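Local coordinates for hypothetical protein (Nostoc punctiforme, PDB 2O62), which is of unknown function but pairs two calycin-clan beta domains, the second probably related to a biogenesis factor required for ATP synthase, at residues L105-H116 with D217-V227; I189-V200 with D205-L214. All coordinates share one frame; numbering follows the deposited sequence. Where two conformers were deposited one is given.

Interaction 1 (L105-H116 with D217-V227)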
loop_
_atom_site.group_PDB
_atom_site.type_symbol
_atom_site.label_atom_id
_atom_site.label_comp_id
_atom_site.label_asym_id
_atom_site.label_seq_id
_atom_site.Cartn_x
_atom_site.Cartn_y
_atom_site.Cartn_z
ATOM N N LEU A 105 -7.676 4.280 1.372
ATOM C CA LEU A 105 -6.474 4.525 2.153
ATOM C C LEU A 105 -5.338 4.337 1.206
ATOM O O LEU A 105 -5.155 3.217 0.678
ATOM C CB LEU A 105 -6.281 3.546 3.314
ATOM C CG LEU A 105 -4.855 3.836 3.862
ATOM C CD1 LEU A 105 -4.945 4.895 4.983
ATOM C CD2 LEU A 105 -4.022 2.733 4.240
ATOM N N ARG A 106 -4.590 5.417 0.980
ATOM C CA ARG A 106 -3.545 5.401 -0.034
ATOM C C ARG A 106 -2.240 5.762 0.646
ATOM O O ARG A 106 -2.174 6.761 1.365
ATOM C CB ARG A 106 -3.838 6.339 -1.164
ATOM C CG ARG A 106 -5.187 6.143 -1.677
ATOM C CD ARG A 106 -5.459 6.847 -2.991
ATOM N NE ARG A 106 -5.757 8.266 -2.871
ATOM C CZ ARG A 106 -5.120 9.241 -3.523
ATOM N NH1 ARG A 106 -4.068 8.997 -4.295
ATOM N NH2 ARG A 106 -5.557 10.488 -3.438
ATOM N N LEU A 107 -1.247 4.906 0.482
ATOM C CA LEU A 107 0.020 5.091 1.150
ATOM C C LEU A 107 1.141 5.216 0.128
ATOM O O LEU A 107 1.367 4.311 -0.662
ATOM C CB LEU A 107 0.285 3.937 2.144
ATOM C CG LEU A 107 1.401 4.127 3.201
ATOM C CD1 LEU A 107 1.078 3.404 4.472
ATOM C CD2 LEU A 107 2.703 3.594 2.696
ATOM N N VAL A 108 1.851 6.340 0.174
ATOM C CA VAL A 108 3.036 6.577 -0.604
ATOM C C VAL A 108 4.315 6.444 0.253
ATOM O O VAL A 108 4.417 7.010 1.360
ATOM C CB VAL A 108 3.015 7.991 -1.214
ATOM C CG1 VAL A 108 4.163 8.189 -2.135
ATOM C CG2 VAL A 108 1.719 8.228 -1.929
ATOM N N GLN A 109 5.258 5.662 -0.261
ATOM C CA GLN A 109 6.601 5.560 0.283
ATOM C C GLN A 109 7.599 6.224 -0.626
ATOM O O GLN A 109 7.510 6.099 -1.860
ATOM C CB GLN A 109 7.024 4.091 0.463
ATOM C CG GLN A 109 6.114 3.266 1.391
ATOM C CD GLN A 109 6.713 1.945 1.828
ATOM O OE1 GLN A 109 7.930 1.844 2.093
ATOM N NE2 GLN A 109 5.858 0.938 1.966
ATOM N N LEU A 110 8.564 6.898 -0.015
ATOM C CA LEU A 110 9.556 7.709 -0.702
ATOM C C LEU A 110 10.922 7.378 -0.132
ATOM O O LEU A 110 11.124 7.455 1.084
ATOM C CB LEU A 110 9.260 9.192 -0.522
ATOM C CG LEU A 110 7.902 9.669 -1.014
ATOM C CD1 LEU A 110 7.706 11.089 -0.589
ATOM C CD2 LEU A 110 7.768 9.563 -2.547
ATOM N N PHE A 111 11.834 6.947 -1.006
ATOM C CA PHE A 111 13.199 6.596 -0.641
ATOM C C PHE A 111 14.172 7.614 -1.195
ATOM O O PHE A 111 13.957 8.183 -2.281
ATOM C CB PHE A 111 13.563 5.169 -1.138
ATOM C CG PHE A 111 12.770 4.069 -0.440
ATOM C CD1 PHE A 111 11.422 3.892 -0.695
ATOM C CD2 PHE A 111 13.380 3.255 0.523
ATOM C CE1 PHE A 111 10.673 2.903 -0.056
ATOM C CE2 PHE A 111 12.619 2.273 1.166
ATOM C CZ PHE A 111 11.272 2.114 0.873
ATOM N N ASP A 112 15.262 7.783 -0.479
ATOM C CA ASP A 112 16.305 8.715 -0.859
ATOM C C ASP A 112 17.324 8.118 -1.816
ATOM O O ASP A 112 17.170 7.004 -2.306
ATOM C CB ASP A 112 16.938 9.337 0.399
ATOM C CG ASP A 112 17.780 8.383 1.197
ATOM O OD1 ASP A 112 18.284 7.417 0.626
ATOM O OD2 ASP A 112 17.941 8.645 2.414
ATOM N N ARG A 113 18.367 8.874 -2.111
ATOM C CA ARG A 113 19.354 8.421 -3.078
ATOM C C ARG A 113 20.241 7.300 -2.580
ATOM O O ARG A 113 20.880 6.647 -3.392
ATOM C CB ARG A 113 20.204 9.595 -3.550
ATOM C CG ARG A 113 19.384 10.591 -4.306
ATOM C CD ARG A 113 20.216 11.721 -4.796
ATOM N NE ARG A 113 19.344 12.817 -5.153
ATOM C CZ ARG A 113 18.677 12.890 -6.296
ATOM N NH1 ARG A 113 18.772 11.923 -7.208
ATOM N NH2 ARG A 113 17.899 13.909 -6.520
ATOM N N ASN A 114 20.310 7.121 -1.265
ATOM C CA ASN A 114 21.090 6.050 -0.661
ATOM C C ASN A 114 20.236 4.815 -0.421
ATOM O O ASN A 114 20.670 3.844 0.225
ATOM C CB ASN A 114 21.711 6.513 0.648
ATOM C CG ASN A 114 22.623 7.719 0.476
ATOM O OD1 ASN A 114 22.476 8.723 1.179
ATOM N ND2 ASN A 114 23.543 7.644 -0.467
ATOM N N GLY A 115 19.026 4.836 -0.955
ATOM C CA GLY A 115 18.129 3.715 -0.840
ATOM C C GLY A 115 17.494 3.531 0.523
ATOM O O GLY A 115 17.054 2.425 0.800
ATOM N N HIS A 116 17.359 4.601 1.330
ATOM C CA HIS A 116 16.713 4.527 2.631
ATOM C C HIS A 116 15.368 5.242 2.617
ATOM O O HIS A 116 15.211 6.254 1.950
ATOM C CB HIS A 116 17.590 5.176 3.691
ATOM C CG HIS A 116 18.887 4.482 3.906
ATOM N ND1 HIS A 116 20.094 5.136 3.845
ATOM C CD2 HIS A 116 19.171 3.188 4.153
ATOM C CE1 HIS A 116 21.072 4.279 4.083
ATOM N NE2 HIS A 116 20.538 3.087 4.265
ATOM N N ASP A 217 -5.104 5.076 11.194
ATOM C CA ASP A 217 -6.165 4.528 10.344
ATOM C C ASP A 217 -5.945 3.050 10.006
ATOM O O ASP A 217 -6.287 2.593 8.909
ATOM C CB ASP A 217 -6.273 5.341 9.061
ATOM C CG ASP A 217 -7.573 5.046 8.274
ATOM O OD1 ASP A 217 -8.677 4.932 8.890
ATOM O OD2 ASP A 217 -7.510 4.880 7.029
ATOM N N GLY A 218 -5.314 2.345 10.941
ATOM C CA GLY A 218 -5.018 0.902 10.827
ATOM C C GLY A 218 -4.014 0.568 9.735
ATOM O O GLY A 218 -3.865 -0.591 9.342
ATOM N N ALA A 219 -3.245 1.583 9.300
ATOM C CA ALA A 219 -2.265 1.436 8.229
ATOM C C ALA A 219 -0.895 0.962 8.703
ATOM O O ALA A 219 -0.453 1.256 9.820
ATOM C CB ALA A 219 -2.113 2.726 7.497
ATOM N N SER A 220 -0.208 0.234 7.842
ATOM C CA SER A 220 1.167 -0.103 8.064
ATOM C C SER A 220 1.951 0.072 6.776
ATOM O O SER A 220 1.395 -0.020 5.667
ATOM C CB SER A 220 1.313 -1.534 8.619
ATOM O OG SER A 220 0.741 -2.484 7.764
ATOM N N ALA A 221 3.227 0.369 6.927
ATOM C CA ALA A 221 4.128 0.404 5.791
ATOM C C ALA A 221 5.310 -0.529 6.053
ATOM O O ALA A 221 5.962 -0.424 7.084
ATOM C CB ALA A 221 4.631 1.800 5.588
ATOM N N THR A 222 5.624 -1.405 5.107
ATOM C CA THR A 222 6.800 -2.281 5.218
ATOM C C THR A 222 7.809 -1.862 4.143
ATOM O O THR A 222 7.472 -1.810 2.966
ATOM C CB THR A 222 6.396 -3.789 5.123
ATOM O OG1 THR A 222 5.518 -4.085 6.213
ATOM C CG2 THR A 222 7.601 -4.702 5.198
ATOM N N SER A 223 9.010 -1.517 4.585
ATOM C CA SER A 223 10.039 -0.891 3.778
ATOM C C SER A 223 11.339 -1.676 3.841
ATOM O O SER A 223 11.782 -2.015 4.943
ATOM C CB SER A 223 10.372 0.508 4.272
ATOM O OG SER A 223 9.185 1.312 4.292
ATOM N N PRO A 224 11.991 -1.887 2.672
ATOM C CA PRO A 224 13.371 -2.392 2.680
ATOM C C PRO A 224 14.276 -1.570 3.614
ATOM O O PRO A 224 14.151 -0.368 3.665
ATOM C CB PRO A 224 13.805 -2.229 1.209
ATOM C CG PRO A 224 12.539 -2.143 0.423
ATOM C CD PRO A 224 11.498 -1.625 1.306
ATOM N N LEU A 225 15.156 -2.203 4.382
ATOM C CA LEU A 225 16.102 -1.434 5.178
ATOM C C LEU A 225 17.050 -0.623 4.283
ATOM O O LEU A 225 17.504 0.448 4.665
ATOM C CB LEU A 225 16.911 -2.346 6.108
ATOM C CG LEU A 225 16.047 -2.994 7.207
ATOM C CD1 LEU A 225 16.845 -4.043 8.008
ATOM C CD2 LEU A 225 15.420 -1.929 8.123
ATOM N N LYS A 226 17.387 -1.168 3.120
ATOM C CA LYS A 226 18.203 -0.443 2.148
ATOM C C LYS A 226 17.941 -1.030 0.814
ATOM O O LYS A 226 18.026 -2.241 0.650
ATOM C CB LYS A 226 19.699 -0.545 2.411
ATOM C CG LYS A 226 20.563 0.397 1.467
ATOM C CD LYS A 226 22.016 0.502 1.860
ATOM C CE LYS A 226 22.737 1.748 1.261
ATOM N NZ LYS A 226 22.652 1.777 -0.206
ATOM N N VAL A 227 17.626 -0.181 -0.140
ATOM C CA VAL A 227 17.527 -0.604 -1.511
ATOM C C VAL A 227 18.928 -0.907 -2.034
ATOM O O VAL A 227 19.778 -0.031 -2.053
ATOM C CB VAL A 227 16.842 0.478 -2.350
ATOM C CG1 VAL A 227 16.814 0.084 -3.797
ATOM C CG2 VAL A 227 15.478 0.711 -1.841
#
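Gln109 lays its carboxamide along the backbone of strand 219-224 and uses both ends of it. OE1 accepts from Ser223 OG at 2.6 Å, the hydroxyl standing 42° above the amide's carbonyl plane, while NE2 makes a weak bond to Thr222 O; together they fix the rotation of the amide. With CG beside the backbone N (chi1 -59°) and an extended chain beyond, Gln109 spans the gap between two strands whose axes come no closer than 8.8 Å. On one side of it Leu107 sets CD2 against Ala221 CB at 3.9 Å, and Leu105 CD2 meets Ala219 CB. On the other, the Phe111 side chain crosses that of Pro224 at about a right angle, its CZ 3.8 Å from Pro224 CD. Past the strand ends, Lys226 passes the His116 ring obliquely and bends at its last torsion, bringing NZ to Asn114 O (2.9 Å). Gly115 O takes Val227 N at 2.8 Å in a nearly straight bond. Asp112 OD1 braces the type I turn from Asp112 to Gly115, accepting Asn114 N (an Asx turn) and His116 N from opposite faces of its carboxylate. With strand axes inclined 27° and side chains bridging them, this is face-to-face packing of the N-terminal sheet on the C-terminal barrel, two units of the calycin clan.

Interaction 2 (I189-V200 with D205-L214)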
loop_
_atom_site.group_PDB
_atom_site.type_symbol
_atom_site.label_atom_id
_atom_site.label_comp_id
_atom_site.label_asym_id
_atom_site.label_seq_id
_atom_site.Cartn_x
_atom_site.Cartn_y
_atom_site.Cartn_z
ATOM N N ILE A 189 7.879 -17.910 5.143
ATOM C CA ILE A 189 9.037 -17.232 5.769
ATOM C C ILE A 189 8.708 -16.917 7.222
ATOM O O ILE A 189 7.687 -16.307 7.480
ATOM C CB ILE A 189 9.377 -15.968 5.038
ATOM C CG1 ILE A 189 9.833 -16.287 3.610
ATOM C CG2 ILE A 189 10.418 -15.151 5.850
ATOM C CD1 ILE A 189 9.720 -15.122 2.694
ATOM N N THR A 190 9.515 -17.436 8.149
ATOM C CA THR A 190 9.337 -17.256 9.565
ATOM C C THR A 190 10.565 -16.516 10.093
ATOM O O THR A 190 11.648 -16.982 9.943
ATOM C CB THR A 190 9.185 -18.560 10.246
ATOM O OG1 THR A 190 8.087 -19.265 9.655
ATOM C CG2 THR A 190 8.920 -18.373 11.717
ATOM N N SER A 191 10.361 -15.334 10.662
ATOM C CA SER A 191 11.488 -14.510 11.168
ATOM C C SER A 191 11.110 -13.839 12.457
ATOM O O SER A 191 9.956 -13.525 12.690
ATOM C CB SER A 191 11.892 -13.429 10.160
ATOM O OG SER A 191 13.034 -12.714 10.615
ATOM N N THR A 192 12.098 -13.617 13.299
ATOM C CA THR A 192 11.935 -12.852 14.528
ATOM C C THR A 192 12.266 -11.388 14.279
ATOM O O THR A 192 13.094 -11.090 13.426
ATOM C CB THR A 192 12.826 -13.486 15.569
ATOM O OG1 THR A 192 12.332 -14.826 15.773
ATOM C CG2 THR A 192 12.850 -12.750 16.858
ATOM N N ALA A 193 11.565 -10.493 14.961
ATOM C CA ALA A 193 11.784 -9.063 14.874
ATOM C C ALA A 193 11.858 -8.419 16.253
ATOM O O ALA A 193 11.352 -8.954 17.246
ATOM C CB ALA A 193 10.689 -8.440 14.127
ATOM N N THR A 194 12.479 -7.251 16.320
ATOM C CA THR A 194 12.458 -6.456 17.549
ATOM C C THR A 194 11.452 -5.327 17.381
ATOM O O THR A 194 11.252 -4.797 16.285
ATOM C CB THR A 194 13.815 -5.858 17.891
ATOM O OG1 THR A 194 14.361 -5.229 16.740
ATOM C CG2 THR A 194 14.756 -6.926 18.348
ATOM N N ILE A 195 10.807 -4.954 18.473
ATOM C CA ILE A 195 9.833 -3.851 18.417
ATOM C C ILE A 195 10.404 -2.650 19.126
ATOM O O ILE A 195 10.878 -2.757 20.241
ATOM C CB ILE A 195 8.513 -4.197 19.109
ATOM C CG1 ILE A 195 7.941 -5.514 18.597
ATOM C CG2 ILE A 195 7.502 -3.089 18.871
ATOM C CD1 ILE A 195 7.214 -6.256 19.703
ATOM N N LYS A 196 10.350 -1.501 18.479
ATOM C CA LYS A 196 10.853 -0.253 19.069
ATOM C C LYS A 196 9.813 0.829 18.706
ATOM O O LYS A 196 9.800 1.359 17.594
ATOM C CB LYS A 196 12.239 0.061 18.518
ATOM C CG LYS A 196 13.076 -1.219 18.190
ATOM C CD LYS A 196 14.496 -0.962 17.655
ATOM C CE LYS A 196 14.543 -0.086 16.385
ATOM N NZ LYS A 196 15.906 0.567 16.243
ATOM N N GLY A 197 8.890 1.037 19.634
ATOM C CA GLY A 197 7.787 1.978 19.474
ATOM C C GLY A 197 6.841 1.574 18.362
ATOM O O GLY A 197 6.208 0.527 18.419
ATOM N N SER A 198 6.764 2.431 17.352
ATOM C CA SER A 198 5.913 2.218 16.186
ATOM C C SER A 198 6.635 1.468 15.063
ATOM O O SER A 198 6.065 1.266 13.988
ATOM C CB SER A 198 5.405 3.576 15.675
ATOM O OG SER A 198 6.471 4.403 15.240
ATOM N N ILE A 199 7.894 1.060 15.311
ATOM C CA ILE A 199 8.694 0.346 14.312
ATOM C C ILE A 199 9.035 -1.064 14.759
ATOM O O ILE A 199 9.536 -1.268 15.855
ATOM C CB ILE A 199 10.015 1.064 13.985
ATOM C CG1 ILE A 199 9.736 2.293 13.124
ATOM C CG2 ILE A 199 10.950 0.139 13.194
ATOM C CD1 ILE A 199 10.853 3.316 13.174
ATOM N N VAL A 200 8.804 -2.001 13.858
ATOM C CA VAL A 200 9.173 -3.390 14.023
ATOM C C VAL A 200 10.301 -3.638 13.035
ATOM O O VAL A 200 10.134 -3.422 11.829
ATOM C CB VAL A 200 7.989 -4.324 13.749
ATOM C CG1 VAL A 200 8.394 -5.779 13.860
ATOM C CG2 VAL A 200 6.810 -3.965 14.711
ATOM N N ASP A 205 17.462 -12.064 8.864
ATOM C CA ASP A 205 17.269 -13.048 7.784
ATOM C C ASP A 205 17.433 -12.349 6.442
ATOM O O ASP A 205 16.839 -11.323 6.244
ATOM C CB ASP A 205 15.835 -13.567 7.984
ATOM C CG ASP A 205 15.447 -14.699 7.074
ATOM O OD1 ASP A 205 15.985 -14.776 5.957
ATOM O OD2 ASP A 205 14.548 -15.492 7.508
ATOM N N PRO A 206 18.245 -12.894 5.512
ATOM C CA PRO A 206 18.338 -12.251 4.193
ATOM C C PRO A 206 17.048 -12.223 3.394
ATOM O O PRO A 206 16.930 -11.385 2.495
ATOM C CB PRO A 206 19.411 -13.096 3.476
ATOM C CG PRO A 206 19.383 -14.393 4.180
ATOM C CD PRO A 206 19.135 -14.061 5.599
ATOM N N GLU A 207 16.077 -13.086 3.715
ATOM C CA GLU A 207 14.745 -13.039 3.078
ATOM C C GLU A 207 13.776 -11.994 3.674
ATOM O O GLU A 207 12.646 -11.836 3.197
ATOM C CB GLU A 207 14.045 -14.432 3.144
ATOM C CG GLU A 207 14.755 -15.551 2.403
ATOM C CD GLU A 207 14.731 -15.425 0.856
ATOM O OE1 GLU A 207 13.893 -14.673 0.365
ATOM O OE2 GLU A 207 15.532 -16.106 0.161
ATOM N N LYS A 208 14.155 -11.359 4.779
ATOM C CA LYS A 208 13.288 -10.351 5.388
ATOM C C LYS A 208 14.107 -9.288 6.065
ATOM O O LYS A 208 14.438 -9.405 7.240
ATOM C CB LYS A 208 12.281 -10.993 6.358
ATOM C CG LYS A 208 11.061 -10.040 6.600
ATOM C CD LYS A 208 9.853 -10.772 7.165
ATOM C CE LYS A 208 8.633 -9.853 7.374
ATOM N NZ LYS A 208 7.929 -9.646 6.034
ATOM N N GLN A 209 14.511 -8.296 5.265
ATOM C CA GLN A 209 15.338 -7.154 5.702
ATOM C C GLN A 209 14.495 -5.893 5.610
ATOM O O GLN A 209 14.548 -5.203 4.606
ATOM C CB GLN A 209 16.552 -7.039 4.791
ATOM C CG GLN A 209 17.566 -8.158 5.016
ATOM C CD GLN A 209 18.278 -8.020 6.306
ATOM O OE1 GLN A 209 18.923 -6.995 6.556
ATOM N NE2 GLN A 209 18.219 -9.060 7.141
ATOM N N VAL A 210 13.666 -5.641 6.627
ATOM C CA VAL A 210 12.602 -4.634 6.491
ATOM C C VAL A 210 12.307 -3.975 7.791
ATOM O O VAL A 210 12.643 -4.502 8.860
ATOM C CB VAL A 210 11.271 -5.176 5.902
ATOM C CG1 VAL A 210 11.444 -5.762 4.541
ATOM C CG2 VAL A 210 10.609 -6.167 6.831
ATOM N N GLN A 211 11.751 -2.771 7.717
ATOM C CA GLN A 211 11.166 -2.142 8.896
ATOM C C GLN A 211 9.690 -2.088 8.651
ATOM O O GLN A 211 9.266 -1.804 7.546
ATOM C CB GLN A 211 11.710 -0.728 9.178
ATOM C CG GLN A 211 11.377 0.381 8.148
ATOM C CD GLN A 211 11.425 1.794 8.805
ATOM O OE1 GLN A 211 12.444 2.147 9.390
ATOM N NE2 GLN A 211 10.290 2.560 8.768
ATOM N N VAL A 212 8.889 -2.318 9.686
ATOM C CA VAL A 212 7.428 -2.130 9.528
ATOM C C VAL A 212 7.038 -0.972 10.401
ATOM O O VAL A 212 7.420 -0.941 11.549
ATOM C CB VAL A 212 6.641 -3.369 9.955
ATOM C CG1 VAL A 212 5.164 -3.160 9.688
ATOM C CG2 VAL A 212 7.147 -4.589 9.243
ATOM N N LEU A 213 6.326 -0.008 9.841
ATOM C CA LEU A 213 5.921 1.147 10.601
ATOM C C LEU A 213 4.415 1.127 10.774
ATOM O O LEU A 213 3.657 0.947 9.801
ATOM C CB LEU A 213 6.373 2.413 9.893
ATOM C CG LEU A 213 5.887 3.737 10.457
ATOM C CD1 LEU A 213 6.523 4.017 11.806
ATOM C CD2 LEU A 213 6.181 4.879 9.509
ATOM N N LEU A 214 3.978 1.289 12.015
ATOM C CA LEU A 214 2.558 1.240 12.330
ATOM C C LEU A 214 2.030 2.672 12.312
ATOM O O LEU A 214 2.652 3.565 12.897
ATOM C CB LEU A 214 2.370 0.653 13.713
ATOM C CG LEU A 214 3.102 -0.690 13.933
ATOM C CD1 LEU A 214 2.889 -1.125 15.368
ATOM C CD2 LEU A 214 2.662 -1.710 12.946
HETATM O O HOH W 1 14.948 -10.827 9.445
#
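Val200 and Val212 form an antiparallel hydrogen-bonded pair: Val212 N reaches Val200 O at 2.7 Å, Val200 N reaches Val212 O at 2.9 Å, and both donors lie in the carbonyl planes. Their CB atoms face each other at 4.1 Å. Leu214 N to Ser198 O (2.9 Å) adds the next rung. Ile199 and Leu213, the non-hydrogen-bonded pair between these rungs, send their side chains to the other face, where a chi1 of 173°, with CG beside the carbonyl carbon, brings Leu213 CD1 to 3.9 Å from Ile199 CG1. A type II' turn from Lys196 to Ile199 leads the chain into this pairing.

At the far end the contact is looser and partly water-mediated. Asp205 CB rests 3.9 Å from Ser191 OG, and one water joins Ser191 OG, Asp205 N and Lys208 O. The Asp205 carboxylate turns back on its own loop: OD1 accepts Glu207 N at 2.8 Å from above the carboxylate plane, an Asx turn within the type I turn to Lys208. With an alanine here the carboxylate is gone, and Glu207 N would probably be left without its acceptor and the turn to Lys208 less firmly held. Asp205 O is gripped from opposite faces by Lys208 N and Gln209 NE2.

Farther out, Phe202 makes a cation-pi contact with Lys208, and Gln211 NE2 bonds to Pro25 O. The hairpin of strands 199-202 and 210-214 lies in the barrel wall between strands 187-196 and 219-224, with Leu213 touching Leu120 of strand 117-127.

From the N terminus, the chain first builds the N-terminal antiparallel sheet, in which strand 103-111 supplies the first half of interaction 1. It then enters the barrel, where strands 187-196 and 199-202 lead to 210-214 and interaction 2 closes a short local loop. Only afterwards does strand 219-224 return to residues 105-116, closing a loop of about a hundred residues that wholly contains interaction 2; the two nest and do not cross. They meet where strands 210-214 and 219-224 are neighbours: Ala221 O lies 2.8 Å from Leu213 N, a probable hydrogen bond. Interaction 2 therefore builds barrel wall, and interaction 1 fastens that wall to the N-terminal sheet.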